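Viral interleukin-10 homolog (Human herpesvirus 5, PDB 1LQS) mimics human interleukin-10, binding the human IL-10 receptor and exploiting its immunosuppressive signalling to help the virus evade host immunity. Local coordinates at residues R32-R37 with K89-S94. Residues are numbered along the deposited sequence; the frame is centred on the assembly and turned at random.
Sequences RVTFHR and KTELHS
In the helical bundle of this IL-10 family cytokine, helix 25-42 packs against the start of helix 89-106 chiefly through Thr34 and Glu91, whose CA atoms lie 6.4 Å apart. The short segments are antiparallel, at 159° with axes 9.8 Å apart at closest approach, and bury 156 Å² between them. With CG2 of Thr34 anti to its own N (chi1 -66° for OG1), the methyl reaches across to the backbone O of Glu91 at 3.7 Å and to Glu91 CB at 3.9 Å. The same torsion sets Thr34 OG1 on the Ser94 side, where a water bridges the hydroxyls, 3.0 Å from Thr34 OG1 and 3.2 Å from Ser94 OG. Intertwined IL-10-like dimers complete such bundles with helices from the partner chain; here, Arg32 forms a salt bridge with Glu150 of the second subunit, and Leu92 packs on Leu139 of that subunit. On the more exposed margin, Arg37 bends at chi3, placing Thr34 CA over the rim of one guanidinium face. Its NH1 comes within 4.1 Å of Glu91 CG, but stays 4.4 Å from Glu91 OE1, too far for a salt bridge, with guanidinium and carboxylate planes turned 60° apart.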
ATOM      1  N   ARG C  32      -2.239   9.336  27.765  1.00 31.70           N
ATOM      2  CA  ARG C  32      -0.939   9.904  28.040  1.00 31.56           C
ATOM      3  C   ARG C  32      -0.868  10.646  29.384  1.00 32.19           C
ATOM      4  O   ARG C  32       0.199  10.686  29.984  1.00 33.08           O
ATOM      5  CB  ARG C  32      -0.512  10.805  26.882  1.00 32.02           C
ATOM      6  CG  ARG C  32       0.129  10.041  25.742  1.00 29.61           C
ATOM      7  CD  ARG C  32      -0.138  10.656  24.373  1.00 28.94           C
ATOM      8  NE  ARG C  32       0.845  10.190  23.394  1.00 30.14           N
ATOM      9  CZ  ARG C  32       0.827  10.489  22.099  1.00 31.55           C
ATOM     10  NH1 ARG C  32      -0.140  11.249  21.610  1.00 33.62           N
ATOM     11  NH2 ARG C  32       1.799  10.066  21.298  1.00 31.04           N
ATOM     12  N   VAL C  33      -1.970  11.221  29.876  1.00 30.82           N
ATOM     13  CA  VAL C  33      -1.874  11.898  31.165  1.00 33.82           C
ATOM     14  C   VAL C  33      -1.903  10.883  32.297  1.00 34.84           C
ATOM     15  O   VAL C  33      -1.144  11.028  33.254  1.00 36.64           O
ATOM     16  CB  VAL C  33      -2.989  12.987  31.434  1.00 34.90           C
ATOM     17  CG1 VAL C  33      -2.918  14.102  30.389  1.00 31.18           C
ATOM     18  CG2 VAL C  33      -4.359  12.347  31.486  1.00 37.47           C
ATOM     19  N   THR C  34      -2.760   9.863  32.203  1.00 33.70           N
ATOM     20  CA  THR C  34      -2.816   8.837  33.245  1.00 33.42           C
ATOM     21  C   THR C  34      -1.474   8.110  33.237  1.00 34.43           C
ATOM     22  O   THR C  34      -0.920   7.780  34.280  1.00 35.81           O
ATOM     23  CB  THR C  34      -3.925   7.764  32.998  1.00 34.54           C
ATOM     24  OG1 THR C  34      -5.227   8.356  33.076  1.00 34.43           O
ATOM     25  CG2 THR C  34      -3.824   6.647  34.040  1.00 30.88           C
ATOM     26  N   PHE C  35      -0.942   7.872  32.048  1.00 34.21           N
ATOM     27  CA  PHE C  35       0.318   7.170  31.937  1.00 33.99           C
ATOM     28  C   PHE C  35       1.471   7.902  32.582  1.00 35.30           C
ATOM     29  O   PHE C  35       2.357   7.284  33.159  1.00 36.56           O
ATOM     30  CB  PHE C  35       0.682   6.921  30.474  1.00 32.70           C
ATOM     31  CG  PHE C  35       1.941   6.121  30.307  1.00 29.86           C
ATOM     32  CD1 PHE C  35       1.956   4.758  30.626  1.00 29.25           C
ATOM     33  CD2 PHE C  35       3.119   6.734  29.891  1.00 28.77           C
ATOM     34  CE1 PHE C  35       3.115   4.021  30.540  1.00 28.24           C
ATOM     35  CE2 PHE C  35       4.299   6.007  29.799  1.00 30.35           C
ATOM     36  CZ  PHE C  35       4.299   4.639  30.126  1.00 31.02           C
ATOM     37  N   HIS C  36       1.481   9.222  32.454  1.00 36.29           N
ATOM     38  CA  HIS C  36       2.561  10.020  33.008  1.00 35.28           C
ATOM     39  C   HIS C  36       2.664   9.865  34.528  1.00 34.84           C
ATOM     40  O   HIS C  36       3.755   9.859  35.082  1.00 34.19           O
ATOM     41  CB  HIS C  36       2.360  11.494  32.641  1.00 34.77           C
ATOM     42  CG  HIS C  36       3.348  12.421  33.284  1.00 36.28           C
ATOM     43  ND1 HIS C  36       4.663  12.508  32.878  1.00 37.39           N
ATOM     44  CD2 HIS C  36       3.226  13.264  34.336  1.00 35.14           C
ATOM     45  CE1 HIS C  36       5.309  13.361  33.652  1.00 34.76           C
ATOM     46  NE2 HIS C  36       4.460  13.834  34.545  1.00 35.92           N
ATOM     47  N   ARG C  37       1.529   9.718  35.197  1.00 34.94           N
ATOM     48  CA  ARG C  37       1.529   9.603  36.649  1.00 37.97           C
ATOM     49  C   ARG C  37       2.182   8.342  37.195  1.00 39.44           C
ATOM     50  O   ARG C  37       2.799   8.364  38.260  1.00 38.51           O
ATOM     51  CB  ARG C  37       0.103   9.662  37.190  1.00 38.00           C
ATOM     52  CG  ARG C  37      -0.665  10.912  36.823  1.00 40.15           C
ATOM     53  CD  ARG C  37      -1.802  11.113  37.806  1.00 43.30           C
ATOM     54  NE  ARG C  37      -2.784  10.036  37.758  1.00 45.19           N
ATOM     55  CZ  ARG C  37      -3.836  10.042  36.944  1.00 47.00           C
ATOM     56  NH1 ARG C  37      -4.698   9.025  36.948  1.00 44.49           N
ATOM     57  NH2 ARG C  37      -4.031  11.082  36.133  1.00 47.47           N
ATOM     58  N   LYS C  89      -3.801  -0.608  39.918  1.00 53.07           N
ATOM     59  CA  LYS C  89      -5.016  -1.155  39.326  1.00 53.66           C
ATOM     60  C   LYS C  89      -5.969  -0.104  38.789  1.00 52.59           C
ATOM     61  O   LYS C  89      -6.509  -0.255  37.695  1.00 54.19           O
ATOM     62  CB  LYS C  89      -5.757  -2.061  40.310  1.00 55.23           C
ATOM     63  CG  LYS C  89      -5.438  -3.546  40.113  1.00 59.62           C
ATOM     64  CD  LYS C  89      -6.363  -4.459  40.929  1.00 61.10           C
ATOM     65  CE  LYS C  89      -7.800  -4.439  40.406  1.00 61.59           C
ATOM     66  NZ  LYS C  89      -8.463  -3.107  40.560  1.00 63.47           N
ATOM     67  N   THR C  90      -6.173   0.961  39.551  1.00 50.80           N
ATOM     68  CA  THR C  90      -7.067   2.031  39.141  1.00 48.57           C
ATOM     69  C   THR C  90      -6.581   2.689  37.860  1.00 47.10           C
ATOM     70  O   THR C  90      -7.327   2.790  36.886  1.00 46.53           O
ATOM     71  CB  THR C  90      -7.177   3.058  40.252  1.00 49.71           C
ATOM     72  OG1 THR C  90      -7.618   2.384  41.437  1.00 50.62           O
ATOM     73  CG2 THR C  90      -8.158   4.167  39.882  1.00 45.78           C
ATOM     74  N   GLU C  91      -5.331   3.138  37.859  1.00 46.43           N
ATOM     75  CA  GLU C  91      -4.745   3.760  36.674  1.00 46.11           C
ATOM     76  C   GLU C  91      -4.807   2.802  35.485  1.00 44.74           C
ATOM     77  O   GLU C  91      -5.124   3.203  34.374  1.00 44.09           O
ATOM     78  CB  GLU C  91      -3.287   4.142  36.927  1.00 46.31           C
ATOM     79  CG  GLU C  91      -3.106   5.378  37.771  1.00 48.23           C
ATOM     80  CD  GLU C  91      -3.315   5.136  39.251  1.00 50.67           C
ATOM     81  OE1 GLU C  91      -3.291   6.136  40.000  1.00 52.23           O
ATOM     82  OE2 GLU C  91      -3.491   3.968  39.674  1.00 50.60           O
ATOM     83  N   LEU C  92      -4.502   1.533  35.733  1.00 44.61           N
ATOM     84  CA  LEU C  92      -4.536   0.517  34.694  1.00 43.88           C
ATOM     85  C   LEU C  92      -5.915   0.407  34.062  1.00 44.05           C
ATOM     86  O   LEU C  92      -6.037   0.441  32.844  1.00 45.10           O
ATOM     87  CB  LEU C  92      -4.098  -0.832  35.264  1.00 42.14           C
ATOM     88  CG  LEU C  92      -2.588  -0.936  35.502  1.00 42.74           C
ATOM     89  CD1 LEU C  92      -2.255  -2.204  36.254  1.00 41.97           C
ATOM     90  CD2 LEU C  92      -1.859  -0.900  34.169  1.00 41.52           C
ATOM     91  N   HIS C  93      -6.948   0.294  34.888  1.00 44.51           N
ATOM     92  CA  HIS C  93      -8.320   0.179  34.404  1.00 46.47           C
ATOM     93  C   HIS C  93      -8.745   1.396  33.596  1.00 46.58           C
ATOM     94  O   HIS C  93      -9.394   1.271  32.562  1.00 47.05           O
ATOM     95  CB  HIS C  93      -9.283  -0.015  35.581  1.00 48.62           C
ATOM     96  CG  HIS C  93      -9.133  -1.336  36.273  1.00 51.40           C
ATOM     97  ND1 HIS C  93      -9.892  -1.693  37.367  1.00 52.32           N
ATOM     98  CD2 HIS C  93      -8.326  -2.393  36.014  1.00 51.84           C
ATOM     99  CE1 HIS C  93      -9.560  -2.913  37.748  1.00 53.48           C
ATOM    100  NE2 HIS C  93      -8.613  -3.360  36.943  1.00 50.81           N
ATOM    101  N   SER C  94      -8.375   2.576  34.077  1.00 46.14           N
ATOM    102  CA  SER C  94      -8.709   3.821  33.399  1.00 45.34           C
ATOM    103  C   SER C  94      -8.178   3.805  31.965  1.00 44.62           C
ATOM    104  O   SER C  94      -8.883   4.158  31.021  1.00 44.51           O
ATOM    105  CB  SER C  94      -8.100   4.993  34.172  1.00 45.25           C
ATOM    106  OG  SER C  94      -8.158   6.194  33.427  1.00 45.16           O
TER
HETATM  107  O   HOH W   1      -6.641   7.085  30.723  1.00 30.67           O